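Protein argonaute (Methanocaldococcus jannaschii, PDB 5G5S) cleaves single-stranded target DNA by using short single-stranded DNA guides to find the complementary sequence, and may defend the cell against invading genetic elements. Local coordinates at residues Asn156-Ala161 with Val258-Glu263; Leu264-Leu269 with Thr629-Asn634; Tyr139-Val144 with Asn602-Val607; Asn13-Lys18 with Ile286-Ala291. All coordinates share one frame; numbering follows the deposited sequence.

Contact 1 of 4, residues Asn156-Ala161 with Val258-Glu263; sequences NFRHTA and VFYMDE
Ala161 and Phe259 exchange backbone hydrogen bonds, Ala161 N to Phe259 O (2.8 Å) and Phe259 N to Ala161 O (3.0 Å), as an antiparallel hydrogen-bonded pair. They join strand 255-260 of the PAZ domain to strand 150-163, which carries the guide-contacting His159. Thr160 and Tyr260 form the adjoining non-hydrogen-bonded pair. Met261 N adds a bond to His159 O (3.1 Å), and a type I turn from Tyr260 to Glu263 follows, Glu263 N bonding to Tyr260 O.

In that turn Asp262 comes to the edge of the Arg158 guanidinium. Its OD2 takes a salt-bridging hydrogen bond from Arg158 NH1 (3.1 Å) on the syn side but 30° out of the carboxylate plane, and accepts a second bond from Asn634 ND2. Bent at chi2 and chi3, Arg158 lays its guanidinium flat on the Tyr260 ring, planes 20° apart, with CZ 3.8 Å from the ring centroid.

On the other sheet face Ala161 CB touches both Phe259 CE1 and Met261 SD (each 3.7 Å). His159 packs its CB on Met261 CG. The cation thus has a carboxylate at its edge and the Tyr260 ring against one face, which probably fixes its rotation and offsets its charge.

Contact 2 of 4, residues Leu264-Leu269 with Thr629-Asn634; sequences LDSYIL and TPFGSN
Ser266, which follows the N-cap residue Asp265 in the first turn of helix 266-271, meets Pro630 and Phe631 of the loop between strands 621-625 and 636-645. The side chain of Asp265 is not modelled beyond CB, but its carbonyl O receives the backbone N of Leu269 (3.3 Å). The serine hydroxyl, anti to its own carbonyl carbon (chi1 -54°), rests against the proline ring, with OG 3.8 Å from both Pro630 CG and Pro630 CD. Its CB lies 4.0 Å from Pro630 CG and equally far from Phe631 CE2, at the junction of the two loop side chains. The carbonyl of the same residue faces the rim of the phenylalanine, where Ser266 O is 3.3 Å from Phe631 CE2 and close to the ring plane.

One turn further on, Leu269 adds the aliphatic part. Its CB approaches Phe631 CE2 to 3.8 Å and its CD1 approaches Phe631 CD2 to 4.0 Å, the two side chains running in opposed senses. Arg277 also touches Phe631.

The loop belongs to the region that binds the phosphorylated 5' end of the guide, and Ser633 N is held by Asn280 OD1. Across the two segments themselves the chemistry is van der Waals contact with a carbonyl at an aromatic edge, consistent with a modest surface junction whose fit depends on shape more than on directional bonds.

Contact 3 of 4, residues Tyr139-Val144 with Asn602-Val607; sequences YCEYEV and NNKYKV
Strand 139-144 passes the irregular segment 602-607 without pairing to it, the closest CA atoms being those of Glu141 and Lys604, 6.9 Å apart. Lys604 spans the gap. Its CG lies beside the backbone N (chi1 -55°); beyond it the chain is extended as far as the bend at chi4, and CD and CE lie against the strand. Lys604 CE lies 3.4 Å from Tyr142 O, a carbonyl that also accepts from Arg105 NH2, and Lys604 CD packs on Glu143 CB at 3.7 Å. The chains of Glu143 and Lys604 cross at about a right angle, and their charged ends form a long salt bridge, with Lys604 NZ 3.7 Å from Glu143 OE2.

Glu141 runs aslant across the lysine, its CB near Lys604 CE and its OE2 3.8 Å from Lys604 CG. That carboxylate has its strong partner in Asn156 ND2 of the adjacent strand.

Within the loop, Asn603 OD1 accepts from Tyr605 N (3.1 Å) in an Asx turn, while its ND2 bonds to Pro635 O. Lys606 NZ folds back onto Tyr605 O (3.0 Å), meeting it from above the carbonyl plane.

PIWI loop and strand 134-147 thus meet through a lysine that offers its aliphatic shaft to Tyr142 O and to the glutamate side chains, and its ammonium to Glu143. The long ion pair probably contributes general electrostatic attraction more than a tightly directed bond.

Contact 4 of 4, residues Asn13-Lys18 with Ile286-Ala291; sequences NAYKIK and IINEIA. With MG (magnesium ion), chain B.
Ile287 and Asn288 of helix 280-293 receive the side chain of Tyr15 where that helix packs against an antiparallel beta-sheet (alpha/beta packing). The tyrosine projects from strand 14-16, which pairs with strand 150-163 of the sheet. The two short axes run 26° apart and approach to 10.4 Å, a separation bridged largely by the tyrosine.

Ile287 comes first. Its CG2, anti to the backbone N, sits 3.7 Å from Tyr15 CE1 and also near the hydroxyl, and Asn13 CB approaches the same methyl. Through its CD1 the same isoleucine touches Phe157 of strand 150-163, so the helix packs on two neighbouring strands of one sheet.

Asn288 supplies the polar partner. Tyr15 OH donates to Asn288 OD1 at 2.7 Å, with the donor tilted 27° from the carbonyl plane. The acceptor lies in the plane of the tyrosine ring, whereas ring and amide planes stand almost perpendicular.

Ile290 turns to helix 114-122 instead, and one turn beyond Ile287 the helix brings Ala291 to the aromatic face. Its CB stands over that face as a CH-pi contact, 3.8 Å from the Tyr15 ring centroid and 20° off the normal. The same residue serves a second purpose through its backbone, joining Leu294 O, Ile297 O and Asn299 OD1 around the magnesium ion, to which Ala291 O coordinates at 2.3 Å.

In the fold
Contacts 1, 3 and 4 all reach one antiparallel sheet: contacts 1 and 3 use its neighbouring strands 150-163 and 134-147, and contact 4 adds strand 14-16. Contact 4 is the buried one, built on aromatic and aliphatic packing with a single hydroxyl bond. Contact 1 is partly buried and combines strand pairing with a salt-bridged arginine stacked on a tyrosine. Contacts 2 and 3 lie at the surface, where PIWI loops meet the rest of the chain, one by apolar touch and the other by a long ion pair. Asn13 joins contacts 3 and 4 by bonding Lys604 O and Lys606 N.

Contact 1 of 4, residues Asn156-Ala161 with Val258-Glu263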
loop_
_atom_site.group_PDB
_atom_site.type_symbol
_atom_site.label_atom_id
_atom_site.label_comp_id
_atom_site.label_asym_id
_atom_site.label_seq_id
_atom_site.Cartn_x
_atom_site.Cartn_y
_atom_site.Cartn_z
ATOM N N ASN A 156 -13.492 -10.063 11.795
ATOM C CA ASN A 156 -12.156 -10.400 11.337
ATOM C C ASN A 156 -11.273 -10.835 12.492
ATOM O O ASN A 156 -11.318 -10.239 13.562
ATOM C CB ASN A 156 -11.529 -9.214 10.602
ATOM C CG ASN A 156 -10.472 -9.586 9.593
ATOM O OD1 ASN A 156 -10.452 -10.697 9.054
ATOM N ND2 ASN A 156 -9.590 -8.641 9.285
ATOM N N PHE A 157 -10.490 -11.890 12.281
ATOM C CA PHE A 157 -9.577 -12.400 13.294
ATOM C C PHE A 157 -8.156 -12.165 12.792
ATOM O O PHE A 157 -7.787 -12.639 11.714
ATOM C CB PHE A 157 -9.878 -13.877 13.601
ATOM C CG PHE A 157 -9.043 -14.522 14.676
ATOM C CD1 PHE A 157 -9.023 -14.010 15.969
ATOM C CD2 PHE A 157 -8.316 -15.679 14.414
ATOM C CE1 PHE A 157 -8.248 -14.613 16.965
ATOM C CE2 PHE A 157 -7.570 -16.301 15.420
ATOM C CZ PHE A 157 -7.534 -15.759 16.686
ATOM N N ARG A 158 -7.389 -11.360 13.535
ATOM C CA ARG A 158 -6.035 -10.998 13.123
ATOM C C ARG A 158 -4.947 -11.405 14.091
ATOM O O ARG A 158 -5.174 -11.487 15.297
ATOM C CB ARG A 158 -5.949 -9.501 12.810
ATOM C CG ARG A 158 -5.192 -9.224 11.532
ATOM C CD ARG A 158 -6.057 -8.493 10.534
ATOM N NE ARG A 158 -5.886 -7.045 10.633
ATOM C CZ ARG A 158 -4.989 -6.346 9.943
ATOM N NH1 ARG A 158 -4.157 -6.957 9.106
ATOM N NH2 ARG A 158 -4.911 -5.029 10.088
ATOM N N HIS A 159 -3.754 -11.664 13.542
ATOM C CA HIS A 159 -2.571 -12.021 14.310
ATOM C C HIS A 159 -1.535 -10.933 14.157
ATOM O O HIS A 159 -1.154 -10.584 13.040
ATOM C CB HIS A 159 -2.019 -13.388 13.895
ATOM C CG HIS A 159 -2.992 -14.504 14.097
ATOM N ND1 HIS A 159 -3.122 -15.138 15.320
ATOM C CD2 HIS A 159 -3.878 -15.041 13.229
ATOM C CE1 HIS A 159 -4.058 -16.056 15.150
ATOM N NE2 HIS A 159 -4.550 -16.030 13.912
ATOM N N THR A 160 -1.142 -10.347 15.290
ATOM C CA THR A 160 -0.135 -9.294 15.375
ATOM C C THR A 160 1.111 -9.850 16.034
ATOM O O THR A 160 1.050 -10.355 17.152
ATOM C CB THR A 160 -0.708 -7.989 15.980
ATOM O OG1 THR A 160 0.336 -7.025 16.085
ATOM C CG2 THR A 160 -1.375 -8.186 17.344
ATOM N N ALA A 161 2.222 -9.836 15.303
ATOM C CA ALA A 161 3.500 -10.333 15.794
ATOM C C ALA A 161 4.461 -9.188 16.079
ATOM O O ALA A 161 4.479 -8.180 15.361
ATOM C CB ALA A 161 4.117 -11.304 14.805
ATOM N N VAL A 258 6.503 -4.220 14.794
ATOM C CA VAL A 258 5.185 -4.851 14.928
ATOM C C VAL A 258 4.584 -4.999 13.532
ATOM O O VAL A 258 4.632 -4.071 12.731
ATOM C CB VAL A 258 4.246 -4.123 15.939
ATOM C CG1 VAL A 258 2.822 -4.673 15.882
ATOM C CG2 VAL A 258 4.770 -4.253 17.357
ATOM N N PHE A 259 4.067 -6.180 13.228
ATOM C CA PHE A 259 3.468 -6.448 11.926
ATOM C C PHE A 259 2.341 -7.464 12.033
ATOM O O PHE A 259 2.229 -8.170 13.039
ATOM C CB PHE A 259 4.541 -6.935 10.919
ATOM C CG PHE A 259 5.317 -8.149 11.380
ATOM C CD1 PHE A 259 4.868 -9.433 11.087
ATOM C CD2 PHE A 259 6.489 -8.010 12.115
ATOM C CE1 PHE A 259 5.570 -10.553 11.532
ATOM C CE2 PHE A 259 7.183 -9.132 12.571
ATOM C CZ PHE A 259 6.720 -10.396 12.272
ATOM N N TYR A 260 1.544 -7.575 10.957
ATOM C CA TYR A 260 0.468 -8.552 10.854
ATOM C C TYR A 260 0.984 -9.735 10.069
ATOM O O TYR A 260 1.723 -9.548 9.097
ATOM C CB TYR A 260 -0.783 -7.941 10.201
ATOM C CG TYR A 260 -1.278 -6.712 10.928
ATOM C CD1 TYR A 260 -1.968 -6.822 12.131
ATOM C CD2 TYR A 260 -1.014 -5.437 10.441
ATOM C CE1 TYR A 260 -2.379 -5.690 12.835
ATOM C CE2 TYR A 260 -1.435 -4.297 11.126
ATOM C CZ TYR A 260 -2.116 -4.429 12.326
ATOM O OH TYR A 260 -2.533 -3.308 13.006
ATOM N N MET A 261 0.618 -10.955 10.512
ATOM C CA MET A 261 0.992 -12.226 9.878
ATOM C C MET A 261 0.438 -12.330 8.458
ATOM O O MET A 261 1.061 -12.971 7.614
ATOM C CB MET A 261 0.534 -13.433 10.724
ATOM C CG MET A 261 1.197 -13.524 12.101
ATOM S SD MET A 261 3.010 -13.600 12.122
ATOM C CE MET A 261 3.286 -15.250 11.490
ATOM N N ASP A 262 -0.725 -11.688 8.202
ATOM C CA ASP A 262 -1.418 -11.638 6.906
ATOM C C ASP A 262 -0.892 -10.515 5.993
ATOM O O ASP A 262 -1.277 -10.446 4.820
ATOM C CB ASP A 262 -2.946 -11.549 7.096
ATOM C CG ASP A 262 -3.423 -10.463 8.048
ATOM O OD1 ASP A 262 -2.920 -10.409 9.199
ATOM O OD2 ASP A 262 -4.365 -9.726 7.680
ATOM N N GLU A 263 0.002 -9.654 6.525
ATOM C CA GLU A 263 0.650 -8.563 5.788
ATOM C C GLU A 263 2.026 -9.012 5.269
ATOM O O GLU A 263 2.650 -8.296 4.484
ATOM C CB GLU A 263 0.782 -7.305 6.664
#

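Contact 2 of 4, residues Leu264-Leu269 with Thr629-Asn634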
loop_
_atom_site.group_PDB
_atom_site.type_symbol
_atom_site.label_atom_id
_atom_site.label_comp_id
_atom_site.label_asym_id
_atom_site.label_seq_id
_atom_site.Cartn_x
_atom_site.Cartn_y
_atom_site.Cartn_z
ATOM N N LEU A 264 2.486 -10.204 5.703
ATOM C CA LEU A 264 3.764 -10.794 5.303
ATOM C C LEU A 264 3.708 -11.309 3.876
ATOM O O LEU A 264 2.647 -11.737 3.409
ATOM C CB LEU A 264 4.159 -11.944 6.246
ATOM C CG LEU A 264 4.680 -11.563 7.632
ATOM C CD1 LEU A 264 4.606 -12.747 8.579
ATOM C CD2 LEU A 264 6.106 -11.032 7.565
ATOM N N ASP A 265 4.857 -11.311 3.214
ATOM C CA ASP A 265 4.949 -11.789 1.846
ATOM C C ASP A 265 4.836 -13.307 1.800
ATOM O O ASP A 265 5.087 -13.998 2.783
ATOM C CB ASP A 265 6.258 -11.333 1.204
ATOM N N SER A 266 4.492 -13.820 0.629
ATOM C CA SER A 266 4.314 -15.249 0.436
ATOM C C SER A 266 5.590 -16.048 0.694
ATOM O O SER A 266 5.539 -17.141 1.248
ATOM C CB SER A 266 3.782 -15.522 -0.972
ATOM O OG SER A 266 2.611 -14.765 -1.223
ATOM N N TYR A 267 6.731 -15.500 0.294
ATOM C CA TYR A 267 8.006 -16.181 0.475
ATOM C C TYR A 267 8.305 -16.426 1.945
ATOM O O TYR A 267 8.787 -17.494 2.310
ATOM C CB TYR A 267 9.135 -15.362 -0.148
ATOM N N ILE A 268 8.023 -15.436 2.783
ATOM C CA ILE A 268 8.248 -15.553 4.219
ATOM C C ILE A 268 7.371 -16.637 4.824
ATOM O O ILE A 268 7.800 -17.413 5.671
ATOM C CB ILE A 268 7.920 -14.234 4.939
ATOM C CG1 ILE A 268 8.562 -13.049 4.219
ATOM C CG2 ILE A 268 8.367 -14.299 6.389
ATOM C CD1 ILE A 268 10.063 -12.988 4.368
ATOM N N LEU A 269 6.133 -16.680 4.353
ATOM C CA LEU A 269 5.116 -17.614 4.819
ATOM C C LEU A 269 5.429 -19.086 4.582
ATOM O O LEU A 269 5.019 -19.944 5.358
ATOM C CB LEU A 269 3.760 -17.250 4.219
ATOM C CG LEU A 269 3.228 -15.900 4.688
ATOM C CD1 LEU A 269 2.007 -15.480 3.889
ATOM C CD2 LEU A 269 2.914 -15.965 6.171
ATOM N N THR A 629 -3.337 -16.014 -5.378
ATOM C CA THR A 629 -2.348 -16.052 -4.313
ATOM C C THR A 629 -2.036 -17.489 -3.914
ATOM O O THR A 629 -2.920 -18.341 -3.914
ATOM C CB THR A 629 -2.865 -15.279 -3.088
ATOM O OG1 THR A 629 -3.353 -14.007 -3.515
ATOM C CG2 THR A 629 -1.770 -15.056 -2.068
ATOM N N PRO A 630 -0.779 -17.754 -3.568
ATOM C CA PRO A 630 -0.356 -19.093 -3.151
ATOM C C PRO A 630 -1.085 -19.512 -1.890
ATOM O O PRO A 630 -1.520 -20.650 -1.767
ATOM C CB PRO A 630 1.130 -18.911 -2.834
ATOM C CG PRO A 630 1.524 -17.621 -3.463
ATOM C CD PRO A 630 0.300 -16.769 -3.425
ATOM N N PHE A 631 -1.220 -18.571 -0.966
ATOM C CA PHE A 631 -1.898 -18.796 0.298
ATOM C C PHE A 631 -3.145 -17.928 0.371
ATOM O O PHE A 631 -3.677 -17.504 -0.650
ATOM C CB PHE A 631 -0.963 -18.488 1.464
ATOM C CG PHE A 631 0.395 -19.111 1.328
ATOM C CD1 PHE A 631 0.554 -20.480 1.406
ATOM C CD2 PHE A 631 1.513 -18.325 1.117
ATOM C CE1 PHE A 631 1.800 -21.055 1.275
ATOM C CE2 PHE A 631 2.762 -18.893 0.987
ATOM C CZ PHE A 631 2.906 -20.260 1.065
ATOM N N GLY A 632 -3.630 -17.692 1.581
ATOM C CA GLY A 632 -4.807 -16.871 1.774
ATOM C C GLY A 632 -4.574 -15.442 1.329
ATOM O O GLY A 632 -3.485 -14.910 1.483
ATOM N N SER A 633 -5.603 -14.824 0.763
ATOM C CA SER A 633 -5.507 -13.453 0.290
ATOM C C SER A 633 -6.627 -12.588 0.844
ATOM O O SER A 633 -7.734 -13.053 1.069
ATOM C CB SER A 633 -5.544 -13.422 -1.230
ATOM O OG SER A 633 -6.732 -14.015 -1.700
ATOM N N ASN A 634 -6.325 -11.319 1.073
ATOM C CA ASN A 634 -7.307 -10.390 1.598
ATOM C C ASN A 634 -7.875 -9.529 0.491
ATOM O O ASN A 634 -7.148 -9.087 -0.389
ATOM C CB ASN A 634 -6.657 -9.476 2.628
ATOM C CG ASN A 634 -6.261 -10.204 3.884
ATOM O OD1 ASN A 634 -6.599 -11.364 4.070
ATOM N ND2 ASN A 634 -5.546 -9.521 4.760
#

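Contact 3 of 4, residues Tyr139-Val144 with Asn602-Val607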
loop_
_atom_site.group_PDB
_atom_site.type_symbol
_atom_site.label_atom_id
_atom_site.label_comp_id
_atom_site.label_asym_id
_atom_site.label_seq_id
_atom_site.Cartn_x
_atom_site.Cartn_y
_atom_site.Cartn_z
ATOM N N TYR A 139 -6.334 -10.992 17.975
ATOM C CA TYR A 139 -7.434 -10.070 18.218
ATOM C C TYR A 139 -8.512 -10.116 17.147
ATOM O O TYR A 139 -8.261 -10.523 16.015
ATOM C CB TYR A 139 -6.929 -8.629 18.439
ATOM C CG TYR A 139 -6.478 -7.905 17.191
ATOM C CD1 TYR A 139 -7.371 -7.138 16.446
ATOM C CD2 TYR A 139 -5.143 -7.924 16.792
ATOM C CE1 TYR A 139 -6.959 -6.443 15.310
ATOM C CE2 TYR A 139 -4.715 -7.219 15.666
ATOM C CZ TYR A 139 -5.629 -6.481 14.928
ATOM O OH TYR A 139 -5.244 -5.792 13.807
ATOM N N CYS A 140 -9.712 -9.666 17.517
ATOM C CA CYS A 140 -10.854 -9.543 16.632
ATOM C C CYS A 140 -11.046 -8.087 16.301
ATOM O O CYS A 140 -10.851 -7.223 17.156
ATOM C CB CYS A 140 -12.115 -10.116 17.273
ATOM S SG CYS A 140 -12.138 -11.916 17.393
ATOM N N GLU A 141 -11.422 -7.812 15.061
ATOM C CA GLU A 141 -11.817 -6.483 14.625
ATOM C C GLU A 141 -13.217 -6.604 14.054
ATOM O O GLU A 141 -13.551 -7.617 13.424
ATOM C CB GLU A 141 -10.831 -5.771 13.688
ATOM C CG GLU A 141 -9.932 -6.650 12.840
ATOM C CD GLU A 141 -9.188 -5.886 11.765
ATOM O OE1 GLU A 141 -8.526 -4.875 12.097
ATOM O OE2 GLU A 141 -9.273 -6.296 10.586
ATOM N N TYR A 142 -14.064 -5.627 14.364
ATOM C CA TYR A 142 -15.452 -5.659 13.945
ATOM C C TYR A 142 -15.955 -4.324 13.419
ATOM O O TYR A 142 -15.458 -3.261 13.790
ATOM C CB TYR A 142 -16.348 -6.205 15.077
ATOM C CG TYR A 142 -16.488 -5.235 16.228
ATOM C CD1 TYR A 142 -15.459 -5.066 17.154
ATOM C CD2 TYR A 142 -17.631 -4.456 16.374
ATOM C CE1 TYR A 142 -15.541 -4.104 18.156
ATOM C CE2 TYR A 142 -17.730 -3.499 17.380
ATOM C CZ TYR A 142 -16.690 -3.340 18.282
ATOM O OH TYR A 142 -16.807 -2.426 19.297
ATOM N N GLU A 143 -16.970 -4.407 12.562
ATOM C CA GLU A 143 -17.664 -3.294 11.931
ATOM C C GLU A 143 -19.075 -3.755 11.621
ATOM O O GLU A 143 -19.313 -4.959 11.515
ATOM C CB GLU A 143 -16.967 -2.991 10.599
ATOM C CG GLU A 143 -16.911 -1.525 10.228
ATOM C CD GLU A 143 -16.067 -1.282 8.991
ATOM O OE1 GLU A 143 -16.319 -1.948 7.960
ATOM O OE2 GLU A 143 -15.133 -0.450 9.062
ATOM N N VAL A 144 -20.018 -2.817 11.476
ATOM C CA VAL A 144 -21.378 -3.166 11.070
ATOM C C VAL A 144 -21.716 -2.575 9.708
ATOM O O VAL A 144 -21.271 -1.475 9.382
ATOM C CB VAL A 144 -22.523 -3.203 12.136
ATOM C CG1 VAL A 144 -22.038 -2.843 13.525
ATOM C CG2 VAL A 144 -23.753 -2.391 11.738
ATOM N N ASN A 602 -6.172 -2.204 3.504
ATOM C CA ASN A 602 -6.329 -2.619 4.892
ATOM C C ASN A 602 -7.777 -2.408 5.237
ATOM O O ASN A 602 -8.240 -1.276 5.268
ATOM C CB ASN A 602 -5.389 -1.801 5.817
ATOM C CG ASN A 602 -3.920 -1.880 5.436
ATOM O OD1 ASN A 602 -3.362 -2.961 5.187
ATOM N ND2 ASN A 602 -3.258 -0.727 5.387
ATOM N N ASN A 603 -8.517 -3.512 5.381
ATOM C CA ASN A 603 -9.941 -3.528 5.671
ATOM C C ASN A 603 -10.314 -4.816 6.414
ATOM O O ASN A 603 -9.477 -5.695 6.591
ATOM C CB ASN A 603 -10.766 -3.302 4.384
ATOM C CG ASN A 603 -10.661 -4.424 3.375
ATOM O OD1 ASN A 603 -11.441 -5.369 3.401
ATOM N ND2 ASN A 603 -9.694 -4.345 2.472
ATOM N N LYS A 604 -11.539 -4.888 6.904
ATOM C CA LYS A 604 -12.080 -5.977 7.714
ATOM C C LYS A 604 -12.742 -7.124 6.936
ATOM O O LYS A 604 -13.047 -8.152 7.546
ATOM C CB LYS A 604 -13.045 -5.401 8.769
ATOM C CG LYS A 604 -12.388 -4.324 9.633
ATOM C CD LYS A 604 -13.355 -3.834 10.672
ATOM C CE LYS A 604 -12.718 -2.961 11.736
ATOM N NZ LYS A 604 -12.422 -1.604 11.228
ATOM N N TYR A 605 -12.965 -6.963 5.611
ATOM C CA TYR A 605 -13.618 -7.987 4.778
ATOM C C TYR A 605 -12.743 -9.173 4.482
ATOM O O TYR A 605 -11.539 -9.020 4.309
ATOM C CB TYR A 605 -14.143 -7.424 3.443
ATOM C CG TYR A 605 -15.311 -6.468 3.553
ATOM C CD1 TYR A 605 -16.605 -6.937 3.761
ATOM C CD2 TYR A 605 -15.142 -5.106 3.331
ATOM C CE1 TYR A 605 -17.694 -6.065 3.795
ATOM C CE2 TYR A 605 -16.215 -4.225 3.381
ATOM C CZ TYR A 605 -17.492 -4.709 3.613
ATOM O OH TYR A 605 -18.547 -3.836 3.667
ATOM N N LYS A 606 -13.371 -10.356 4.373
ATOM C CA LYS A 606 -12.744 -11.624 4.010
ATOM C C LYS A 606 -13.711 -12.382 3.140
ATOM O O LYS A 606 -14.888 -12.477 3.484
ATOM C CB LYS A 606 -12.415 -12.496 5.252
ATOM C CG LYS A 606 -11.285 -12.008 6.144
ATOM C CD LYS A 606 -9.916 -11.969 5.442
ATOM C CE LYS A 606 -8.921 -11.071 6.154
ATOM N NZ LYS A 606 -9.358 -9.643 6.220
ATOM N N VAL A 607 -13.219 -12.938 2.026
ATOM C CA VAL A 607 -14.008 -13.772 1.111
ATOM C C VAL A 607 -13.514 -15.202 1.305
ATOM O O VAL A 607 -12.326 -15.478 1.124
ATOM C CB VAL A 607 -13.952 -13.319 -0.374
ATOM C CG1 VAL A 607 -15.048 -14.003 -1.188
ATOM C CG2 VAL A 607 -14.074 -11.802 -0.495
#

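Contact 4 of 4, residues Asn13-Lys18 with Ile286-Ala291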
loop_
_atom_site.group_PDB
_atom_site.type_symbol
_atom_site.label_atom_id
_atom_site.label_comp_id
_atom_site.label_asym_id
_atom_site.label_seq_id
_atom_site.Cartn_x
_atom_site.Cartn_y
_atom_site.Cartn_z
ATOM N N ASN A 13 -17.211 -12.797 5.489
ATOM C CA ASN A 13 -17.232 -12.716 6.954
ATOM C C ASN A 13 -18.268 -11.698 7.525
ATOM O O ASN A 13 -17.955 -10.929 8.442
ATOM C CB ASN A 13 -15.805 -12.440 7.484
ATOM C CG ASN A 13 -15.221 -11.094 7.092
ATOM O OD1 ASN A 13 -15.556 -10.500 6.065
ATOM N ND2 ASN A 13 -14.369 -10.567 7.935
ATOM N N ALA A 14 -19.501 -11.719 6.991
ATOM C CA ALA A 14 -20.608 -10.863 7.444
ATOM C C ALA A 14 -21.677 -11.759 8.065
ATOM O O ALA A 14 -22.116 -12.720 7.425
ATOM C CB ALA A 14 -21.192 -10.079 6.275
ATOM N N TYR A 15 -22.049 -11.488 9.325
ATOM C CA TYR A 15 -23.041 -12.298 10.044
ATOM C C TYR A 15 -24.176 -11.401 10.517
ATOM O O TYR A 15 -23.918 -10.350 11.117
ATOM C CB TYR A 15 -22.400 -13.048 11.231
ATOM C CG TYR A 15 -21.189 -13.864 10.841
ATOM C CD1 TYR A 15 -19.937 -13.267 10.688
ATOM C CD2 TYR A 15 -21.296 -15.229 10.589
ATOM C CE1 TYR A 15 -18.832 -14.002 10.266
ATOM C CE2 TYR A 15 -20.190 -15.977 10.185
ATOM C CZ TYR A 15 -18.965 -15.355 10.011
ATOM O OH TYR A 15 -17.886 -16.077 9.587
ATOM N N LYS A 16 -25.429 -11.818 10.237
ATOM C CA LYS A 16 -26.636 -11.075 10.573
ATOM C C LYS A 16 -26.797 -10.850 12.061
ATOM O O LYS A 16 -26.831 -11.815 12.827
ATOM C CB LYS A 16 -27.900 -11.735 9.974
ATOM N N ILE A 17 -26.881 -9.566 12.466
ATOM C CA ILE A 17 -27.099 -9.161 13.859
ATOM C C ILE A 17 -28.563 -9.463 14.192
ATOM O O ILE A 17 -29.458 -9.097 13.427
ATOM C CB ILE A 17 -26.744 -7.661 14.102
ATOM C CG1 ILE A 17 -25.257 -7.358 13.763
ATOM C CG2 ILE A 17 -27.084 -7.219 15.546
ATOM C CD1 ILE A 17 -25.010 -5.923 13.340
ATOM N N LYS A 18 -28.789 -10.135 15.328
ATOM C CA LYS A 18 -30.112 -10.510 15.830
ATOM C C LYS A 18 -30.885 -9.276 16.246
ATOM O O LYS A 18 -30.294 -8.304 16.731
ATOM C CB LYS A 18 -30.000 -11.520 16.980
ATOM C CG LYS A 18 -29.446 -12.857 16.516
ATOM C CD LYS A 18 -29.177 -13.805 17.660
ATOM C CE LYS A 18 -28.717 -15.149 17.150
ATOM N NZ LYS A 18 -28.377 -16.061 18.263
ATOM N N ILE A 286 -12.548 -20.703 11.037
ATOM C CA ILE A 286 -12.114 -20.090 12.297
ATOM C C ILE A 286 -13.078 -18.937 12.646
ATOM O O ILE A 286 -13.520 -18.859 13.796
ATOM C CB ILE A 286 -10.627 -19.600 12.217
ATOM C CG1 ILE A 286 -9.617 -20.755 11.939
ATOM C CG2 ILE A 286 -10.215 -18.714 13.413
ATOM C CD1 ILE A 286 -9.358 -21.799 13.074
ATOM N N ILE A 287 -13.403 -18.055 11.655
ATOM C CA ILE A 287 -14.327 -16.920 11.854
ATOM C C ILE A 287 -15.697 -17.438 12.306
ATOM O O ILE A 287 -16.229 -16.949 13.300
ATOM C CB ILE A 287 -14.425 -15.927 10.649
ATOM C CG1 ILE A 287 -13.036 -15.469 10.091
ATOM C CG2 ILE A 287 -15.326 -14.727 10.981
ATOM C CD1 ILE A 287 -12.138 -14.681 10.959
ATOM N N ASN A 288 -16.214 -18.474 11.617
ATOM C CA ASN A 288 -17.484 -19.161 11.919
ATOM C C ASN A 288 -17.524 -19.677 13.366
ATOM O O ASN A 288 -18.567 -19.581 14.008
ATOM C CB ASN A 288 -17.736 -20.308 10.921
ATOM C CG ASN A 288 -18.113 -19.859 9.518
ATOM O OD1 ASN A 288 -18.488 -18.710 9.270
ATOM N ND2 ASN A 288 -18.058 -20.768 8.565
ATOM N N GLU A 289 -16.365 -20.150 13.898
ATOM C CA GLU A 289 -16.238 -20.609 15.288
ATOM C C GLU A 289 -16.417 -19.484 16.314
ATOM O O GLU A 289 -16.993 -19.726 17.375
ATOM C CB GLU A 289 -14.926 -21.379 15.524
ATOM C CG GLU A 289 -15.017 -22.850 15.156
ATOM C CD GLU A 289 -16.223 -23.589 15.711
ATOM O OE1 GLU A 289 -16.419 -23.589 16.949
ATOM O OE2 GLU A 289 -17.001 -24.130 14.893
ATOM N N ILE A 290 -15.950 -18.263 15.992
ATOM C CA ILE A 290 -16.100 -17.078 16.846
ATOM C C ILE A 290 -17.556 -16.602 16.756
ATOM O O ILE A 290 -18.124 -16.189 17.770
ATOM C CB ILE A 290 -15.079 -15.960 16.485
ATOM C CG1 ILE A 290 -13.630 -16.423 16.745
ATOM C CG2 ILE A 290 -15.369 -14.655 17.250
ATOM C CD1 ILE A 290 -12.556 -15.640 15.960
ATOM N N ALA A 291 -18.151 -16.682 15.540
ATOM C CA ALA A 291 -19.542 -16.321 15.253
ATOM C C ALA A 291 -20.508 -17.183 16.047
ATOM O O ALA A 291 -21.515 -16.668 16.529
ATOM C CB ALA A 291 -19.829 -16.481 13.773
HETATM MG MG MG B . -23.838 -16.550 16.766
#